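Local coordinates for Lmaj004144AAA protein (Leishmania major, PDB 1Y63) that probably transfers phosphate between nucleoside triphosphates and monophosphates as an adenylate kinase-type enzyme, hydrolyses ATP and assists late maturation of the small ribosomal subunit, at residues Gly36-Glu41 with Glu77-Ser82; Met103-His108 with Glu169-Arg174; Glu143-Tyr148 with Val153-Asn158. All blocks are in the same frame, centred on the assembly; numbering follows the deposited sequence.

Interaction 1: residues Gly36-Glu41 with Glu77-Ser82; sequences GFQHLE and EPIMVS. With MN (manganese (II) ion), chain C.
Edge strand 37-41 of the parallel sheet meets the C-terminal turn of helix 66-80 through Leu40, Ile79 and Met80, with Gln38 contributing at the more exposed end. Leu40 and Ile79 reach toward each other tip to tip: Leu40 CD2 lies 3.9 Å from Ile79 CG2, the methyl that stands anti to the backbone N of Ile79, while CG1 runs beside that N. The same Leu40 CD2 is 4.0 Å from SD of Met80. Although the first bond of the Met80 side chain does not aim at the strand, the bend at chi2 (-57°) brings SD over to it. Two residues earlier, on the same side of the strand as Leu40, the extended Gln38 chain crosses Ile79 at about a right angle, with its NE2 4.0 Å from Ile79 CG2; one methyl thus serves both strand residues. Just past Met80, Ile79 O accepts from the backbone N of Ser82, and Ser82 OG donates to Ile79 O at 2.6 Å. Ser82 OG also binds a second manganese ion together with His86.

Residue alternation in the strand sends His39 the other way, toward helix 23-33. Its ND1 binds a manganese ion at 2.3 Å, and four waters and Glu28 complete the six ligands. Two of those waters are themselves held, one donating to His39 O and the other to Glu41 OE1, while His39 NE2 is hydrogen-bonded to Asp89, which helps fix the ring. The edge strand thus turns Leu40 to helix 66-80 and His39 to helix 23-33, where His39 and Glu28 share their manganese site.

Interaction 2: residues Met103-His108 with Glu169-Arg174; sequences MVVVLH and EEIRER
Met103, Ile171 and Arg174 bury most of the surface between strand 103-108 and helix 161-178. Met103 is extended as far as its sulfur, with CG anti to the backbone N, and this stretches the chain off the strand to the helix. SD settles against the Ile171 side chain, 3.9 Å from Ile171 CG1 and 4.0 Å from Ile171 CG2. A final bend at chi3 (-48°) turns the methyl toward Arg174, one turn on, while it stays near Ile171 O; Met103 CE lies 3.7 Å from Arg174 CB, the two chains crossing at about a right angle.

Ile171 CD1 is 3.9 Å from Val105 CG2, so Ile171 lies across both strand residues, CG1 and CG2 on Met103 and CD1 on Val105. Arg174 contributes aliphatic carbon here; its extended chain stands out from the helix, and Glu170, one turn earlier, reaches it. Arg174 NE donates at 164° to the anti lone pair of Glu170 OE2, 3.3 Å away and close to the guanidinium plane, an i to i+4 salt bridge.

The segment axes approach to 11.0 Å and run nearly antiparallel, at 169°. Such a C-terminal helix laid along a central parallel sheet is characteristic of the three-layered alpha/beta core of P-loop kinases.

Interaction 3: residues Glu143-Tyr148 with Val153-Asn158; sequences EARDAY and VLVREN. With NA (sodium ion), chain P; ADP (adenosine-5'-diphosphate), chain Q.
Val153 packs between Tyr148 and Arg145, and its two methyls divide the contact into an apolar side and a hydrated one. On the apolar side Val153 CG2 lies 4.0 Å from Tyr148 CB and 4.3 Å from Ala144 O. Tyr148 turns its ring away from the strand, and its OH bonds to Ser93 O.

The other side is hydrated, though not loose at every point. Arg145, extended from CG to NE, reaches off the helix and brings its guanidinium beside the valines: Val153 CG1 lies over one face, displaced toward the rim and 4.0 Å from Arg145 NH1, while Val155 CG2 approaches obliquely, 3.3 Å from Arg145 NH2. Two waters occupy the edge of the group, in its plane. One accepts from NH1 and the other from NH2, and both donate to Val153 O. Arg145 NE forms a salt bridge with Glu141.

Beyond the packed part, Asn158 OD1 lies 3.3 Å from N6 of the ADP adenine. The pairing of helix and strand rests on valine methyls against Tyr148 CB and the Arg145 guanidinium, with two water bridges. The charge of Arg145 is probably balanced by Glu141, which implies that the strand is joined to this arginine through water and methyl packing.

All three contacts reach one five-stranded parallel sheet, ordered 37-41, 85-89, 12-16, 103-108, 153-157. Interaction 1 sits on one edge strand and interaction 3 on the other, with centres about 20 Å apart; interaction 2 uses the strand next to 153-157, and its centre is about 17 Å from that of interaction 1 and about 10 Å from that of interaction 3. Interactions 2 and 3 touch through the sheet, where Val106 N lies 2.7 Å from Leu154 O, a probable hydrogen bond. Along the chain, interaction 1 closes first, and interaction 3 is nested within the loop closed by interaction 2. Interactions 2 and 3 thus lie on opposite faces of the sheet that carries the nucleotide-binding P-loop.

Interaction 1: residues Gly36-Glu41 with Glu77-Ser82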
loop_
_atom_site.group_PDB
_atom_site.type_symbol
_atom_site.label_atom_id
_atom_site.label_comp_id
_atom_site.label_asym_id
_atom_site.label_seq_id
_atom_site.Cartn_x
_atom_site.Cartn_y
_atom_site.Cartn_z
ATOM N N GLY A 36 5.417 13.179 11.335
ATOM C CA GLY A 36 6.098 13.553 10.107
ATOM C C GLY A 36 5.873 12.682 8.897
ATOM O O GLY A 36 6.744 12.644 8.041
ATOM N N PHE A 37 4.727 11.997 8.806
ATOM C CA PHE A 37 4.416 11.159 7.644
ATOM C C PHE A 37 3.494 11.850 6.651
ATOM O O PHE A 37 2.451 12.408 7.037
ATOM C CB PHE A 37 3.785 9.834 8.075
ATOM C CG PHE A 37 4.773 8.802 8.462
ATOM C CD1 PHE A 37 5.270 8.764 9.757
ATOM C CD2 PHE A 37 5.252 7.876 7.532
ATOM C CE1 PHE A 37 6.197 7.820 10.118
ATOM C CE2 PHE A 37 6.178 6.937 7.891
ATOM C CZ PHE A 37 6.665 6.913 9.184
ATOM N N GLN A 38 3.890 11.793 5.383
ATOM C CA GLN A 38 3.110 12.252 4.238
ATOM C C GLN A 38 2.596 11.018 3.515
ATOM O O GLN A 38 3.379 10.111 3.201
ATOM C CB GLN A 38 3.990 13.049 3.255
ATOM C CG GLN A 38 3.301 13.418 1.920
ATOM C CD GLN A 38 4.289 13.907 0.837
ATOM O OE1 GLN A 38 5.444 14.191 1.124
ATOM N NE2 GLN A 38 3.829 13.970 -0.411
ATOM N N HIS A 39 1.304 11.026 3.212
ATOM C CA HIS A 39 0.626 9.950 2.519
ATOM C C HIS A 39 0.668 10.179 1.022
ATOM O O HIS A 39 0.306 11.256 0.537
ATOM C CB HIS A 39 -0.833 9.905 2.983
ATOM C CG HIS A 39 -1.733 9.005 2.190
ATOM N ND1 HIS A 39 -3.033 9.354 1.872
ATOM C CD2 HIS A 39 -1.565 7.740 1.739
ATOM C CE1 HIS A 39 -3.614 8.352 1.233
ATOM N NE2 HIS A 39 -2.746 7.364 1.133
ATOM N N LEU A 40 1.121 9.171 0.297
ATOM C CA LEU A 40 1.091 9.180 -1.183
ATOM C C LEU A 40 0.097 8.110 -1.600
ATOM O O LEU A 40 0.330 6.914 -1.390
ATOM C CB LEU A 40 2.437 8.842 -1.804
ATOM C CG LEU A 40 3.617 9.792 -1.732
ATOM C CD1 LEU A 40 4.283 9.791 -0.370
ATOM C CD2 LEU A 40 4.613 9.356 -2.796
ATOM N N GLU A 41 -1.050 8.538 -2.106
ATOM C CA GLU A 41 -2.081 7.633 -2.589
ATOM C C GLU A 41 -1.787 7.368 -4.060
ATOM O O GLU A 41 -2.183 8.118 -4.926
ATOM C CB GLU A 41 -3.487 8.255 -2.349
ATOM C CG GLU A 41 -4.670 7.321 -2.534
ATOM C CD GLU A 41 -5.991 7.828 -1.923
ATOM O OE1 GLU A 41 -6.015 8.784 -1.096
ATOM O OE2 GLU A 41 -7.038 7.285 -2.306
ATOM N N GLU A 77 10.065 9.236 -7.490
ATOM C CA GLU A 77 11.435 9.226 -7.013
ATOM C C GLU A 77 11.824 10.436 -6.159
ATOM O O GLU A 77 12.307 10.254 -5.053
ATOM C CB GLU A 77 12.410 9.024 -8.176
ATOM C CG GLU A 77 13.889 9.132 -7.785
ATOM C CD GLU A 77 14.424 7.925 -7.033
ATOM O OE1 GLU A 77 13.854 6.813 -7.148
ATOM O OE2 GLU A 77 15.477 8.089 -6.370
ATOM N N PRO A 78 11.654 11.671 -6.673
ATOM C CA PRO A 78 12.059 12.810 -5.834
ATOM C C PRO A 78 11.326 12.904 -4.500
ATOM O O PRO A 78 11.947 13.296 -3.500
ATOM C CB PRO A 78 11.766 14.021 -6.724
ATOM C CG PRO A 78 10.761 13.543 -7.699
ATOM C CD PRO A 78 11.154 12.134 -7.983
ATOM N N ILE A 79 10.049 12.506 -4.470
ATOM C CA ILE A 79 9.302 12.505 -3.212
ATOM C C ILE A 79 9.924 11.478 -2.262
ATOM O O ILE A 79 10.166 11.737 -1.087
ATOM C CB ILE A 79 7.836 12.193 -3.428
ATOM C CG1 ILE A 79 7.219 13.176 -4.438
ATOM C CG2 ILE A 79 7.086 12.287 -2.123
ATOM C CD1 ILE A 79 5.931 12.662 -5.082
ATOM N N MET A 80 10.210 10.299 -2.791
ATOM C CA MET A 80 10.615 9.192 -1.938
ATOM C C MET A 80 11.966 9.391 -1.284
ATOM O O MET A 80 12.217 8.842 -0.225
ATOM C CB MET A 80 10.581 7.881 -2.724
ATOM C CG MET A 80 9.177 7.536 -3.192
ATOM S SD MET A 80 7.946 7.415 -1.843
ATOM C CE MET A 80 8.647 6.094 -0.867
ATOM N N VAL A 81 12.834 10.194 -1.904
ATOM C CA VAL A 81 14.172 10.448 -1.358
ATOM C C VAL A 81 14.248 11.779 -0.612
ATOM O O VAL A 81 15.316 12.144 -0.096
ATOM C CB VAL A 81 15.271 10.395 -2.450
ATOM C CG1 VAL A 81 15.277 9.029 -3.089
ATOM C CG2 VAL A 81 15.068 11.492 -3.485
ATOM N N SER A 82 13.133 12.494 -0.566
ATOM C CA SER A 82 13.057 13.804 0.092
ATOM C C SER A 82 13.036 13.703 1.619
ATOM O O SER A 82 12.770 12.650 2.177
ATOM C CB SER A 82 11.829 14.578 -0.404
ATOM O OG SER A 82 10.612 14.061 0.100
HETATM MN MN MN C . -3.981 11.441 1.883
HETATM O O HOH W 1 -2.342 12.306 0.556
HETATM O O HOH W 2 -4.963 10.962 -0.017
HETATM O O HOH W 3 -4.991 13.417 1.707
HETATM O O HOH W 4 -3.162 12.311 3.531
#

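Interaction 2: residues Met103-His108 with Glu169-Arg174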
loop_
_atom_site.group_PDB
_atom_site.type_symbol
_atom_site.label_atom_id
_atom_site.label_comp_id
_atom_site.label_asym_id
_atom_site.label_seq_id
_atom_site.Cartn_x
_atom_site.Cartn_y
_atom_site.Cartn_z
ATOM N N MET A 103 9.838 -0.611 5.413
ATOM C CA MET A 103 8.792 -1.464 5.925
ATOM C C MET A 103 7.730 -1.646 4.840
ATOM O O MET A 103 7.378 -0.681 4.125
ATOM C CB MET A 103 8.153 -0.850 7.184
ATOM C CG MET A 103 7.191 -1.749 7.874
ATOM S SD MET A 103 6.339 -0.844 9.196
ATOM C CE MET A 103 7.668 -0.059 10.008
ATOM N N VAL A 104 7.212 -2.871 4.712
ATOM C CA VAL A 104 6.099 -3.145 3.803
ATOM C C VAL A 104 5.039 -3.863 4.611
ATOM O O VAL A 104 5.327 -4.858 5.247
ATOM C CB VAL A 104 6.520 -4.002 2.607
ATOM C CG1 VAL A 104 5.337 -4.358 1.730
ATOM C CG2 VAL A 104 7.575 -3.251 1.799
ATOM N N VAL A 105 3.842 -3.302 4.647
ATOM C CA VAL A 105 2.743 -3.865 5.414
ATOM C C VAL A 105 1.728 -4.383 4.442
ATOM O O VAL A 105 1.264 -3.638 3.564
ATOM C CB VAL A 105 2.079 -2.789 6.291
ATOM C CG1 VAL A 105 0.960 -3.381 7.095
ATOM C CG2 VAL A 105 3.095 -2.107 7.176
ATOM N N VAL A 106 1.400 -5.673 4.543
ATOM C CA VAL A 106 0.387 -6.270 3.670
ATOM C C VAL A 106 -0.854 -6.517 4.519
ATOM O O VAL A 106 -0.779 -7.229 5.526
ATOM C CB VAL A 106 0.858 -7.627 3.084
ATOM C CG1 VAL A 106 -0.233 -8.244 2.182
ATOM C CG2 VAL A 106 2.154 -7.532 2.332
ATOM N N LEU A 107 -1.988 -5.968 4.065
ATOM C CA LEU A 107 -3.258 -6.105 4.746
ATOM C C LEU A 107 -4.082 -7.233 4.142
ATOM O O LEU A 107 -4.135 -7.390 2.932
ATOM C CB LEU A 107 -4.056 -4.803 4.690
ATOM C CG LEU A 107 -3.335 -3.542 5.200
ATOM C CD1 LEU A 107 -4.237 -2.314 5.127
ATOM C CD2 LEU A 107 -2.857 -3.793 6.576
ATOM N N HIS A 108 -4.696 -8.012 5.032
ATOM C CA HIS A 108 -5.676 -9.029 4.680
ATOM C C HIS A 108 -7.010 -8.731 5.314
ATOM O O HIS A 108 -7.076 -8.071 6.353
ATOM C CB HIS A 108 -5.188 -10.396 5.147
ATOM C CG HIS A 108 -4.140 -10.986 4.259
ATOM N ND1 HIS A 108 -4.394 -11.319 2.944
ATOM C CD2 HIS A 108 -2.858 -11.336 4.496
ATOM C CE1 HIS A 108 -3.304 -11.846 2.412
ATOM N NE2 HIS A 108 -2.363 -11.883 3.337
ATOM N N GLU A 169 0.174 0.721 16.009
ATOM C CA GLU A 169 1.031 0.716 17.177
ATOM C C GLU A 169 2.293 -0.123 16.908
ATOM O O GLU A 169 3.411 0.287 17.233
ATOM C CB GLU A 169 0.270 0.179 18.394
ATOM C CG GLU A 169 -0.894 1.020 18.876
ATOM C CD GLU A 169 -1.045 1.004 20.395
ATOM O OE1 GLU A 169 -0.855 -0.065 21.012
ATOM O OE2 GLU A 169 -1.364 2.065 20.972
ATOM N N GLU A 170 2.119 -1.283 16.289
ATOM C CA GLU A 170 3.268 -2.108 15.907
ATOM C C GLU A 170 4.160 -1.342 14.929
ATOM O O GLU A 170 5.379 -1.374 15.033
ATOM C CB GLU A 170 2.818 -3.451 15.308
ATOM C CG GLU A 170 3.968 -4.368 14.899
ATOM C CD GLU A 170 4.635 -5.061 16.073
ATOM O OE1 GLU A 170 4.012 -5.133 17.147
ATOM O OE2 GLU A 170 5.771 -5.548 15.905
ATOM N N ILE A 171 3.567 -0.652 13.962
ATOM C CA ILE A 171 4.341 0.161 13.017
ATOM C C ILE A 171 5.123 1.253 13.753
ATOM O O ILE A 171 6.312 1.452 13.500
ATOM C CB ILE A 171 3.404 0.768 11.938
ATOM C CG1 ILE A 171 2.887 -0.345 11.023
ATOM C CG2 ILE A 171 4.118 1.831 11.127
ATOM C CD1 ILE A 171 1.754 0.065 10.086
ATOM N N ARG A 172 4.452 1.952 14.666
ATOM C CA ARG A 172 5.084 2.998 15.462
ATOM C C ARG A 172 6.309 2.458 16.192
ATOM O O ARG A 172 7.367 3.092 16.214
ATOM C CB ARG A 172 4.085 3.589 16.478
ATOM C CG ARG A 172 4.630 4.794 17.233
ATOM C CD ARG A 172 3.815 5.141 18.467
ATOM N NE ARG A 172 2.425 5.523 18.198
ATOM C CZ ARG A 172 1.997 6.751 17.892
ATOM N NH1 ARG A 172 2.839 7.772 17.755
ATOM N NH2 ARG A 172 0.698 6.957 17.696
ATOM N N GLU A 173 6.173 1.281 16.792
ATOM C CA GLU A 173 7.283 0.675 17.521
ATOM C C GLU A 173 8.455 0.359 16.609
ATOM O O GLU A 173 9.616 0.639 16.945
ATOM C CB GLU A 173 6.829 -0.596 18.225
ATOM C CG GLU A 173 5.887 -0.381 19.384
ATOM C CD GLU A 173 5.199 -1.679 19.832
ATOM O OE1 GLU A 173 5.501 -2.764 19.288
ATOM O OE2 GLU A 173 4.352 -1.612 20.734
ATOM N N ARG A 174 8.144 -0.218 15.446
ATOM C CA ARG A 174 9.146 -0.547 14.456
ATOM C C ARG A 174 9.806 0.694 13.881
ATOM O O ARG A 174 11.016 0.697 13.663
ATOM C CB ARG A 174 8.558 -1.413 13.355
ATOM C CG ARG A 174 8.138 -2.778 13.838
ATOM C CD ARG A 174 7.688 -3.678 12.703
ATOM N NE ARG A 174 7.495 -5.056 13.162
ATOM C CZ ARG A 174 7.750 -6.153 12.443
ATOM N NH1 ARG A 174 8.223 -6.069 11.211
ATOM N NH2 ARG A 174 7.526 -7.356 12.974
#

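Interaction 3: residues Glu143-Tyr148 with Val153-Asn158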
loop_
_atom_site.group_PDB
_atom_site.type_symbol
_atom_site.label_atom_id
_atom_site.label_comp_id
_atom_site.label_asym_id
_atom_site.label_seq_id
_atom_site.Cartn_x
_atom_site.Cartn_y
_atom_site.Cartn_z
ATOM N N GLU A 143 3.163 -11.237 -3.989
ATOM C CA GLU A 143 3.939 -10.263 -4.727
ATOM C C GLU A 143 4.912 -9.539 -3.808
ATOM O O GLU A 143 6.089 -9.362 -4.143
ATOM C CB GLU A 143 3.020 -9.251 -5.398
ATOM C CG GLU A 143 3.698 -8.215 -6.252
ATOM C CD GLU A 143 2.759 -7.337 -7.050
ATOM O OE1 GLU A 143 1.737 -7.834 -7.606
ATOM O OE2 GLU A 143 3.038 -6.123 -7.152
ATOM N N ALA A 144 4.412 -9.060 -2.667
ATOM C CA ALA A 144 5.250 -8.305 -1.707
ATOM C C ALA A 144 6.360 -9.179 -1.167
ATOM O O ALA A 144 7.503 -8.746 -1.080
ATOM C CB ALA A 144 4.394 -7.763 -0.541
ATOM N N ARG A 145 6.043 -10.433 -0.822
ATOM C CA ARG A 145 7.075 -11.315 -0.265
ATOM C C ARG A 145 8.104 -11.684 -1.297
ATOM O O ARG A 145 9.244 -11.976 -0.944
ATOM C CB ARG A 145 6.463 -12.577 0.316
ATOM C CG ARG A 145 5.660 -12.330 1.518
ATOM C CD ARG A 145 5.393 -13.652 2.215
ATOM N NE ARG A 145 4.792 -13.446 3.513
ATOM C CZ ARG A 145 5.437 -12.961 4.567
ATOM N NH1 ARG A 145 6.728 -12.628 4.500
ATOM N NH2 ARG A 145 4.778 -12.818 5.705
ATOM N N ASP A 146 7.730 -11.690 -2.577
ATOM C CA ASP A 146 8.700 -11.970 -3.639
ATOM C C ASP A 146 9.618 -10.791 -3.938
ATOM O O ASP A 146 10.736 -10.991 -4.418
ATOM C CB ASP A 146 8.009 -12.401 -4.930
ATOM C CG ASP A 146 7.573 -13.844 -4.905
ATOM O OD1 ASP A 146 8.130 -14.627 -4.104
ATOM O OD2 ASP A 146 6.666 -14.199 -5.690
ATOM N N ALA A 147 9.168 -9.587 -3.638
ATOM C CA ALA A 147 9.845 -8.352 -4.010
ATOM C C ALA A 147 10.665 -7.659 -2.955
ATOM O O ALA A 147 11.465 -6.792 -3.306
ATOM C CB ALA A 147 8.848 -7.384 -4.551
ATOM N N TYR A 148 10.468 -7.972 -1.677
ATOM C CA TYR A 148 11.134 -7.266 -0.600
ATOM C C TYR A 148 11.723 -8.298 0.331
ATOM O O TYR A 148 11.342 -9.470 0.298
ATOM C CB TYR A 148 10.116 -6.381 0.164
ATOM C CG TYR A 148 9.533 -5.305 -0.727
ATOM C CD1 TYR A 148 10.152 -4.078 -0.828
ATOM C CD2 TYR A 148 8.371 -5.518 -1.452
ATOM C CE1 TYR A 148 9.675 -3.104 -1.675
ATOM C CE2 TYR A 148 7.879 -4.543 -2.307
ATOM C CZ TYR A 148 8.540 -3.336 -2.387
ATOM O OH TYR A 148 8.069 -2.366 -3.242
ATOM N N VAL A 153 8.815 -7.195 5.968
ATOM C CA VAL A 153 7.425 -7.417 5.549
ATOM C C VAL A 153 6.581 -7.828 6.751
ATOM O O VAL A 153 6.879 -8.819 7.423
ATOM C CB VAL A 153 7.295 -8.467 4.450
ATOM C CG1 VAL A 153 5.840 -8.763 4.146
ATOM C CG2 VAL A 153 7.995 -7.992 3.171
ATOM N N LEU A 154 5.518 -7.056 6.982
ATOM C CA LEU A 154 4.595 -7.262 8.091
ATOM C C LEU A 154 3.265 -7.581 7.448
ATOM O O LEU A 154 2.797 -6.821 6.601
ATOM C CB LEU A 154 4.477 -5.972 8.907
ATOM C CG LEU A 154 3.686 -5.938 10.202
ATOM C CD1 LEU A 154 4.333 -6.782 11.282
ATOM C CD2 LEU A 154 3.599 -4.487 10.662
ATOM N N VAL A 155 2.647 -8.694 7.809
ATOM C CA VAL A 155 1.354 -9.026 7.247
ATOM C C VAL A 155 0.365 -8.988 8.392
ATOM O O VAL A 155 0.655 -9.527 9.469
ATOM C CB VAL A 155 1.376 -10.424 6.602
ATOM C CG1 VAL A 155 0.041 -10.804 6.066
ATOM C CG2 VAL A 155 2.419 -10.473 5.492
ATOM N N ARG A 156 -0.793 -8.365 8.179
ATOM C CA ARG A 156 -1.737 -8.128 9.272
ATOM C C ARG A 156 -3.168 -8.307 8.849
ATOM O O ARG A 156 -3.579 -7.816 7.807
ATOM C CB ARG A 156 -1.557 -6.736 9.855
ATOM C CG ARG A 156 -0.165 -6.399 10.322
ATOM C CD ARG A 156 0.193 -7.070 11.635
ATOM N NE ARG A 156 -0.483 -6.475 12.781
ATOM C CZ ARG A 156 -0.238 -6.739 14.061
ATOM N NH1 ARG A 156 0.708 -7.604 14.434
ATOM N NH2 ARG A 156 -0.958 -6.152 15.013
ATOM N N GLU A 157 -3.928 -9.033 9.656
ATOM C CA GLU A 157 -5.370 -9.089 9.474
ATOM C C GLU A 157 -5.911 -7.710 9.786
ATOM O O GLU A 157 -5.488 -7.091 10.765
ATOM C CB GLU A 157 -5.974 -10.138 10.415
ATOM C CG GLU A 157 -7.439 -10.444 10.093
ATOM C CD GLU A 157 -7.626 -11.145 8.721
ATOM O OE1 GLU A 157 -6.634 -11.591 8.097
ATOM O OE2 GLU A 157 -8.788 -11.274 8.275
ATOM N N ASN A 158 -6.829 -7.232 8.952
ATOM C CA ASN A 158 -7.339 -5.869 9.075
ATOM C C ASN A 158 -8.848 -5.827 8.880
ATOM O O ASN A 158 -9.327 -5.157 7.983
ATOM C CB ASN A 158 -6.647 -4.948 8.059
ATOM C CG ASN A 158 -6.746 -3.489 8.423
ATOM O OD1 ASN A 158 -6.504 -3.116 9.589
ATOM N ND2 ASN A 158 -7.103 -2.632 7.449
HETATM NA NA NA P . 8.110 -16.933 -5.797
HETATM P PB ADP Q . -8.361 0.304 0.237
HETATM O O1B ADP Q . -9.137 -0.014 -1.026
HETATM O O2B ADP Q . -7.456 -0.852 0.606
HETATM O O3B ADP Q . -7.658 1.659 0.215
HETATM P PA ADP Q . -10.033 1.597 2.230
HETATM O O1A ADP Q . -9.041 2.195 3.206
HETATM O O2A ADP Q . -10.613 2.553 1.189
HETATM O O3A ADP Q . -9.424 0.332 1.485
HETATM O "O5'" ADP Q . -11.235 0.905 3.036
HETATM C "C5'" ADP Q . -12.542 0.927 2.480
HETATM C "C4'" ADP Q . -13.485 1.034 3.654
HETATM O "O4'" ADP Q . -13.286 -0.075 4.527
HETATM C "C3'" ADP Q . -13.255 2.257 4.525
HETATM O "O3'" ADP Q . -13.862 3.440 4.013
HETATM C "C2'" ADP Q . -13.860 1.809 5.827
HETATM O "O2'" ADP Q . -15.281 1.840 5.752
HETATM C "C1'" ADP Q . -13.489 0.351 5.872
HETATM N N9 ADP Q . -12.274 -0.018 6.619
HETATM C C8 ADP Q . -10.955 0.045 6.239
HETATM N N7 ADP Q . -10.150 -0.466 7.196
HETATM C C5 ADP Q . -10.980 -0.889 8.212
HETATM C C6 ADP Q . -10.757 -1.523 9.501
HETATM N N6 ADP Q . -9.510 -1.836 9.903
HETATM N N1 ADP Q . -11.856 -1.792 10.237
HETATM C C2 ADP Q . -13.103 -1.480 9.794
HETATM N N3 ADP Q . -13.413 -0.897 8.622
HETATM C C4 ADP Q . -12.362 -0.585 7.812
HETATM O O HOH W 5 7.864 -11.548 7.093
HETATM O O HOH W 6 5.387 -11.460 8.089
#